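Local coordinates for protein adenylyltransferase and sulfurtransferase uba4 (Chaetomium thermophilum, PDB 6YUB) that probably activates a ubiquitin-like sulfur carrier by adenylating its C-terminal glycine and then passes sulfur to it, supporting tRNA thiolation and molybdenum cofactor synthesis, at residues V78-K83 with V90-T95; F111-Q116 with Y139-V144; V146-P151 with L288-I293. All blocks are in the same frame, centred on the assembly; numbering follows the deposited sequence.

Contact 1. Residues V78-K83 with V90-T95; sequences VAHATK and VDSLIT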
# COMPACT_ATOMS: atom_id res chain seq x y z
N VAL B 78 -13.36 3.68 8.37
CA VAL B 78 -13.84 2.43 8.97
C VAL B 78 -13.81 2.42 10.48
O VAL B 78 -14.28 1.45 11.09
CB VAL B 78 -13.04 1.24 8.42
CG1 VAL B 78 -13.14 1.18 6.90
CG2 VAL B 78 -11.58 1.33 8.85
N ALA B 79 -13.26 3.45 11.12
CA ALA B 79 -13.33 3.55 12.57
C ALA B 79 -14.67 4.09 13.06
O ALA B 79 -14.91 4.11 14.27
CB ALA B 79 -12.20 4.44 13.10
N HIS B 80 -15.54 4.52 12.15
CA HIS B 80 -16.85 5.04 12.50
C HIS B 80 -17.91 3.95 12.37
O HIS B 80 -17.67 2.87 11.82
CB HIS B 80 -17.20 6.23 11.60
CG HIS B 80 -16.27 7.40 11.75
ND1 HIS B 80 -15.84 7.85 12.98
CD2 HIS B 80 -15.68 8.20 10.83
CE1 HIS B 80 -15.03 8.88 12.81
NE2 HIS B 80 -14.91 9.11 11.52
N ALA B 81 -19.09 4.24 12.90
CA ALA B 81 -20.19 3.29 12.93
C ALA B 81 -21.42 3.92 12.29
O ALA B 81 -21.57 5.15 12.26
CB ALA B 81 -20.52 2.85 14.36
N THR B 82 -22.30 3.07 11.76
CA THR B 82 -23.53 3.55 11.15
C THR B 82 -24.43 4.23 12.17
O THR B 82 -25.09 5.22 11.87
CB THR B 82 -24.26 2.39 10.47
OG1 THR B 82 -23.43 1.83 9.45
CG2 THR B 82 -25.57 2.88 9.84
N LYS B 83 -24.48 3.69 13.40
CA LYS B 83 -25.31 4.28 14.44
C LYS B 83 -24.73 5.57 14.99
O LYS B 83 -25.41 6.26 15.76
CB LYS B 83 -25.51 3.28 15.58
CG LYS B 83 -26.15 1.97 15.16
N VAL B 90 -14.56 13.25 15.72
CA VAL B 90 -13.59 13.08 16.79
C VAL B 90 -14.16 12.21 17.90
O VAL B 90 -13.46 11.36 18.46
CB VAL B 90 -13.15 14.46 17.32
CG1 VAL B 90 -14.34 15.24 17.87
CG2 VAL B 90 -12.07 14.31 18.37
N ASP B 91 -15.44 12.40 18.25
CA ASP B 91 -16.05 11.61 19.31
C ASP B 91 -16.32 10.18 18.85
O ASP B 91 -16.14 9.24 19.63
CB ASP B 91 -17.35 12.28 19.78
CG ASP B 91 -17.11 13.54 20.58
OD1 ASP B 91 -16.19 13.54 21.43
OD2 ASP B 91 -17.83 14.53 20.37
N SER B 92 -16.77 10.01 17.61
CA SER B 92 -17.02 8.66 17.10
C SER B 92 -15.72 7.87 16.98
O SER B 92 -15.70 6.66 17.25
CB SER B 92 -17.72 8.74 15.74
OG SER B 92 -17.84 7.47 15.14
N LEU B 93 -14.63 8.53 16.58
CA LEU B 93 -13.36 7.85 16.45
C LEU B 93 -12.80 7.45 17.81
O LEU B 93 -12.30 6.33 17.97
CB LEU B 93 -12.36 8.74 15.71
CG LEU B 93 -10.92 8.26 15.66
CD1 LEU B 93 -10.84 6.83 15.15
CD2 LEU B 93 -10.06 9.18 14.79
N ILE B 94 -12.87 8.36 18.78
CA ILE B 94 -12.36 8.06 20.11
C ILE B 94 -13.17 6.94 20.76
O ILE B 94 -12.63 6.15 21.55
CB ILE B 94 -12.37 9.33 20.99
CG1 ILE B 94 -11.27 10.28 20.51
CG2 ILE B 94 -12.20 8.97 22.46
CD1 ILE B 94 -11.35 11.68 21.09
N THR B 95 -14.45 6.82 20.42
CA THR B 95 -15.25 5.71 20.94
C THR B 95 -14.63 4.38 20.53
O THR B 95 -14.56 3.45 21.35
CB THR B 95 -16.69 5.81 20.44
OG1 THR B 95 -17.32 6.97 20.98
CG2 THR B 95 -17.48 4.57 20.85
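His80 and Ala79, in the loop that follows strand 60-64, pack against Ser92 and Leu93 on helix 89-100 within the Rossmann-like ThiF adenylation domain. The polar link is a hydrogen bond between His80 ND1 and Ser92 OG, 3.0 Å long and distinctly bent (137°), with the hydroxyl approaching the ring obliquely. Ser92 reaches it because OG stands anti to its backbone N (chi1 173°). Beside this bond the imidazole edge turns to the helix: CE1 of His80 lies 3.8 Å from Leu93 N, in the plane of the ring, and 3.9 Å from Leu93 CB.

A second shell holds both partners through further hydrogen bonds. His80 NE2 is hydrogen-bonded to Ala42 O, in what looks like a glycine-rich nucleotide turn, so a ring with two nitrogens, one for each partner, suits a place between turn and helix. Ser92 OG also bonds to Arg84 NE. Leu74 and Lys89, predicted to bind ATP, adjoin His80, consistent with a second-shell role near the nucleotide pocket. Helix 46-56 contributes Cys47, touching Ala79 and His80, and Ala50, touching Leu93. Alanine suits the close approach of loop to helix: Ala79 CB meets Leu93 CD1 at 3.4 Å, tighter than usual for two carbons.

Contact 2. Residues F111-Q116 with Y139-V144; sequences FDLTPQ and YLISDV
Leu140 sets its CD2 methyl over one face of the flat peptide group joining Thr114 to Pro115, almost directly above the C-N bond: CD2 is 3.6 Å from Thr114 C and 3.5 Å from Pro115 N. The same methyl also lies over the pyrrolidine ring, 3.8 Å from Pro115 CD and about as far from CG, while Leu140 CD1 lies near Pro115 CA, at 4.1 Å. The leucine crosses the proline at about a right angle. A proline suits this place because its peptide nitrogen carries no N-H, and the leucine covers it without burying a donor.

Alongside, Leu113 presents its CD2 to Leu140 CD2 at 3.8 Å and, more loosely, to Ile141 CG1 at 4.2 Å. Leu113 points its CB toward the helix, with CG anti to the backbone N (chi1 -176°), whereas Thr114 CB points away and its OG1 accepts a weak hydrogen bond from Gln116 N. Ile121 also touches Leu113, and Ile293 packs on both Pro115 and Leu140. The contact thus seats the loop before helix 118-122 on helix 135-148, the connection between the neighbouring parallel strands 127-130 and 152-158, a beta-alpha-beta unit of the Rossmann-type ThiF fold.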
# COMPACT_ATOMS: atom_id res chain seq x y z
N PHE B 111 -13.41 21.11 16.72
CA PHE B 111 -13.55 22.27 15.85
C PHE B 111 -12.44 22.26 14.82
O PHE B 111 -11.41 21.60 14.99
CB PHE B 111 -13.53 23.58 16.65
CG PHE B 111 -12.44 23.65 17.68
CD1 PHE B 111 -11.18 24.11 17.35
CD2 PHE B 111 -12.69 23.26 18.99
CE1 PHE B 111 -10.18 24.17 18.31
CE2 PHE B 111 -11.69 23.32 19.95
CZ PHE B 111 -10.44 23.77 19.60
N ASP B 112 -12.66 23.01 13.74
CA ASP B 112 -11.71 23.05 12.64
C ASP B 112 -10.40 23.71 13.06
O ASP B 112 -10.39 24.69 13.81
CB ASP B 112 -12.31 23.83 11.46
CG ASP B 112 -13.53 23.17 10.88
OD1 ASP B 112 -13.82 22.01 11.24
OD2 ASP B 112 -14.22 23.82 10.06
N LEU B 113 -9.30 23.16 12.56
CA LEU B 113 -8.02 23.85 12.65
C LEU B 113 -7.99 24.99 11.63
O LEU B 113 -8.42 24.83 10.49
CB LEU B 113 -6.87 22.88 12.39
CG LEU B 113 -5.45 23.44 12.55
CD1 LEU B 113 -4.62 22.55 13.45
CD2 LEU B 113 -4.79 23.60 11.19
N THR B 114 -7.49 26.14 12.06
CA THR B 114 -7.47 27.32 11.20
C THR B 114 -6.18 28.11 11.41
O THR B 114 -5.45 27.85 12.38
CB THR B 114 -8.67 28.24 11.49
OG1 THR B 114 -8.49 28.86 12.76
CG2 THR B 114 -9.97 27.45 11.49
N PRO B 115 -5.87 29.07 10.54
CA PRO B 115 -4.68 29.91 10.79
C PRO B 115 -4.73 30.65 12.12
O PRO B 115 -3.68 30.99 12.66
CB PRO B 115 -4.68 30.88 9.60
CG PRO B 115 -5.44 30.16 8.52
CD PRO B 115 -6.50 29.37 9.24
N GLN B 116 -5.93 30.89 12.66
CA GLN B 116 -6.07 31.61 13.92
C GLN B 116 -5.85 30.74 15.15
O GLN B 116 -5.61 31.28 16.24
CB GLN B 116 -7.46 32.26 14.01
CG GLN B 116 -7.64 33.50 13.16
CD GLN B 116 -7.65 33.20 11.67
OE1 GLN B 116 -8.32 32.27 11.22
NE2 GLN B 116 -6.89 33.98 10.90
N TYR B 139 -0.15 23.28 3.82
CA TYR B 139 0.85 24.34 3.89
C TYR B 139 0.81 25.05 5.24
O TYR B 139 1.86 25.40 5.79
CB TYR B 139 0.63 25.34 2.75
CG TYR B 139 1.12 24.84 1.40
CD1 TYR B 139 2.45 24.98 1.03
CD2 TYR B 139 0.25 24.23 0.51
CE1 TYR B 139 2.90 24.52 -0.20
CE2 TYR B 139 0.69 23.77 -0.72
CZ TYR B 139 2.02 23.92 -1.07
OH TYR B 139 2.46 23.46 -2.29
N LEU B 140 -0.38 25.24 5.79
CA LEU B 140 -0.50 25.86 7.11
C LEU B 140 0.19 25.02 8.17
O LEU B 140 0.94 25.54 9.01
CB LEU B 140 -1.97 26.08 7.46
CG LEU B 140 -2.25 26.52 8.89
CD1 LEU B 140 -1.52 27.82 9.20
CD2 LEU B 140 -3.76 26.67 9.13
N ILE B 141 -0.07 23.71 8.17
CA ILE B 141 0.51 22.84 9.19
C ILE B 141 2.03 22.80 9.04
O ILE B 141 2.77 22.91 10.03
CB ILE B 141 -0.12 21.44 9.11
CG1 ILE B 141 -1.60 21.51 9.50
CG2 ILE B 141 0.61 20.47 10.01
CD1 ILE B 141 -2.42 20.32 9.02
N SER B 142 2.52 22.65 7.81
CA SER B 142 3.97 22.68 7.59
C SER B 142 4.58 23.96 8.15
O SER B 142 5.55 23.93 8.92
CB SER B 142 4.27 22.55 6.10
OG SER B 142 5.63 22.25 5.87
N ASP B 143 4.02 25.12 7.78
CA ASP B 143 4.53 26.39 8.27
C ASP B 143 4.61 26.40 9.79
O ASP B 143 5.66 26.71 10.37
CB ASP B 143 3.66 27.53 7.76
CG ASP B 143 3.80 27.74 6.26
OD1 ASP B 143 4.70 27.12 5.65
OD2 ASP B 143 3.02 28.53 5.69
N VAL B 144 3.51 26.04 10.46
CA VAL B 144 3.47 26.09 11.92
C VAL B 144 4.47 25.11 12.52
O VAL B 144 5.14 25.41 13.52
CB VAL B 144 2.04 25.83 12.42
CG1 VAL B 144 2.01 25.67 13.93
CG2 VAL B 144 1.12 26.96 11.98

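Contact 3. Residues V146-P151 with L288-I293; sequences VLLGKP and LTLDGI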
# COMPACT_ATOMS: atom_id res chain seq x y z
N VAL B 146 7.29 24.18 11.22
CA VAL B 146 8.60 24.80 11.09
C VAL B 146 8.82 25.83 12.18
O VAL B 146 9.88 25.87 12.81
CB VAL B 146 8.75 25.41 9.68
CG1 VAL B 146 9.89 26.42 9.67
CG2 VAL B 146 8.99 24.31 8.65
N LEU B 147 7.81 26.67 12.43
CA LEU B 147 7.99 27.76 13.38
C LEU B 147 8.05 27.26 14.82
O LEU B 147 8.77 27.84 15.64
CB LEU B 147 6.87 28.78 13.22
CG LEU B 147 6.83 29.56 11.91
CD1 LEU B 147 5.62 30.49 11.88
CD2 LEU B 147 8.11 30.34 11.69
N LEU B 148 7.32 26.19 15.14
CA LEU B 148 7.30 25.65 16.49
C LEU B 148 8.23 24.46 16.67
O LEU B 148 8.22 23.83 17.73
CB LEU B 148 5.87 25.26 16.88
CG LEU B 148 4.87 26.42 16.99
CD1 LEU B 148 3.48 25.90 17.33
CD2 LEU B 148 5.32 27.45 18.02
N GLY B 149 9.03 24.14 15.66
CA GLY B 149 10.00 23.06 15.77
C GLY B 149 9.39 21.70 16.03
O GLY B 149 9.71 21.05 17.03
N LYS B 150 8.54 21.24 15.12
CA LYS B 150 7.86 19.96 15.26
C LYS B 150 8.14 19.07 14.06
O LYS B 150 8.19 19.56 12.93
CB LYS B 150 6.34 20.15 15.40
CG LYS B 150 5.92 21.12 16.49
CD LYS B 150 5.94 20.46 17.86
CE LYS B 150 5.94 21.51 18.96
NZ LYS B 150 5.36 20.99 20.23
N PRO B 151 8.33 17.77 14.27
CA PRO B 151 8.37 16.84 13.13
C PRO B 151 6.96 16.57 12.62
O PRO B 151 6.01 16.41 13.39
CB PRO B 151 9.00 15.58 13.72
CG PRO B 151 8.58 15.60 15.15
CD PRO B 151 8.52 17.07 15.56
N LEU B 288 8.22 34.70 7.31
CA LEU B 288 7.06 34.03 7.89
C LEU B 288 7.17 34.05 9.41
O LEU B 288 8.23 33.77 9.98
CB LEU B 288 6.98 32.59 7.38
CG LEU B 288 6.05 31.61 8.11
CD1 LEU B 288 4.60 31.96 7.86
CD2 LEU B 288 6.35 30.18 7.67
N THR B 289 6.06 34.40 10.07
CA THR B 289 6.03 34.49 11.52
C THR B 289 4.70 33.96 12.04
O THR B 289 3.72 33.86 11.30
CB THR B 289 6.24 35.93 12.01
OG1 THR B 289 5.10 36.73 11.64
CG2 THR B 289 7.50 36.53 11.41
N LEU B 290 4.68 33.62 13.33
CA LEU B 290 3.44 33.17 13.96
C LEU B 290 2.41 34.29 14.00
O LEU B 290 1.21 34.05 13.78
CB LEU B 290 3.73 32.66 15.37
CG LEU B 290 4.56 31.37 15.43
CD1 LEU B 290 5.11 31.15 16.83
CD2 LEU B 290 3.74 30.18 14.98
N ASP B 291 2.85 35.53 14.25
CA ASP B 291 1.94 36.67 14.22
C ASP B 291 1.33 36.84 12.83
O ASP B 291 0.13 37.09 12.70
CB ASP B 291 2.67 37.95 14.63
CG ASP B 291 3.05 37.96 16.09
OD1 ASP B 291 2.38 37.26 16.89
OD2 ASP B 291 4.02 38.66 16.45
N GLY B 292 2.15 36.71 11.78
CA GLY B 292 1.63 36.85 10.44
C GLY B 292 0.56 35.83 10.12
O GLY B 292 -0.51 36.17 9.59
N ILE B 293 0.83 34.56 10.43
CA ILE B 293 -0.14 33.51 10.15
C ILE B 293 -1.47 33.81 10.81
O ILE B 293 -2.54 33.66 10.20
CB ILE B 293 0.42 32.14 10.58
CG1 ILE B 293 1.52 31.69 9.61
CG2 ILE B 293 -0.70 31.11 10.66
CD1 ILE B 293 2.31 30.48 10.07
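Leu147, near the end of helix 135-148, meets Leu288, Leu290 and Ile293 mainly through its CD1 branch, and apolar packing makes up the contact. That methyl lies 3.6 Å from Leu290 CD2, 3.8 Å from Ile293 CD1 and 4.0 Å from Leu288 CG, and it also rests on the backbone between Thr289 and Leu290. Leu147 CB, which points toward 288-293, packs against Leu290 CD2 as well. A second leucine pair adjoins the first: Leu148 CD2 touches Leu290 CD1 at 3.9 Å, the two chains crossing obliquely. Branched aliphatic residues suit both sides, offering several methyls and no polar group to bury.

No hydrogen bond crosses the contact; the polar groups find partners within their own segment or elsewhere in the chain. Thr289 is the N-cap of helix 290-294: its CB points away from 146-151, and OG1 accepts from Gly292 N at 3.0 Å with a nearly straight bond (156°). On the other segment Gly149 leaves the helix in a Schellman motif, its positive phi (62°) being easy for glycine. Leu288 O, 3.8 Å from Leu147 CD2, accepts a hydrogen bond from Gln174 NE2.

The side chain of Leu288 lies about 8 Å from the zinc ion bound by Cys184, Cys187, Cys279 and Cys282. The contact probably depends on burial and close fit of aliphatic groups to dock helix 290-294, the last of this chain, beside the metal site.

How the contacts relate
From the N terminus, contact 1 comes first and closes a short loop, joining residues 78-83 to the helix that follows them. Contact 2 then spans a longer excursion through helix 118-122 and strand 127-130. Contact 3 opens only afterwards and has the longest reach, bringing residues 288-293 back to the end of helix 135-148. The three follow in series along the chain, none enclosing or crossing another. Contacts 2 and 3 share helix 135-148 and touch: Leu140 CD1 lies 3.7 Å from Ile293 CG2, and Asp143 CB packs on Leu288 CD2, making one continuous packed patch. Contact 1 stands apart, its centre 24 Å from that of contact 2, by the predicted nucleotide site.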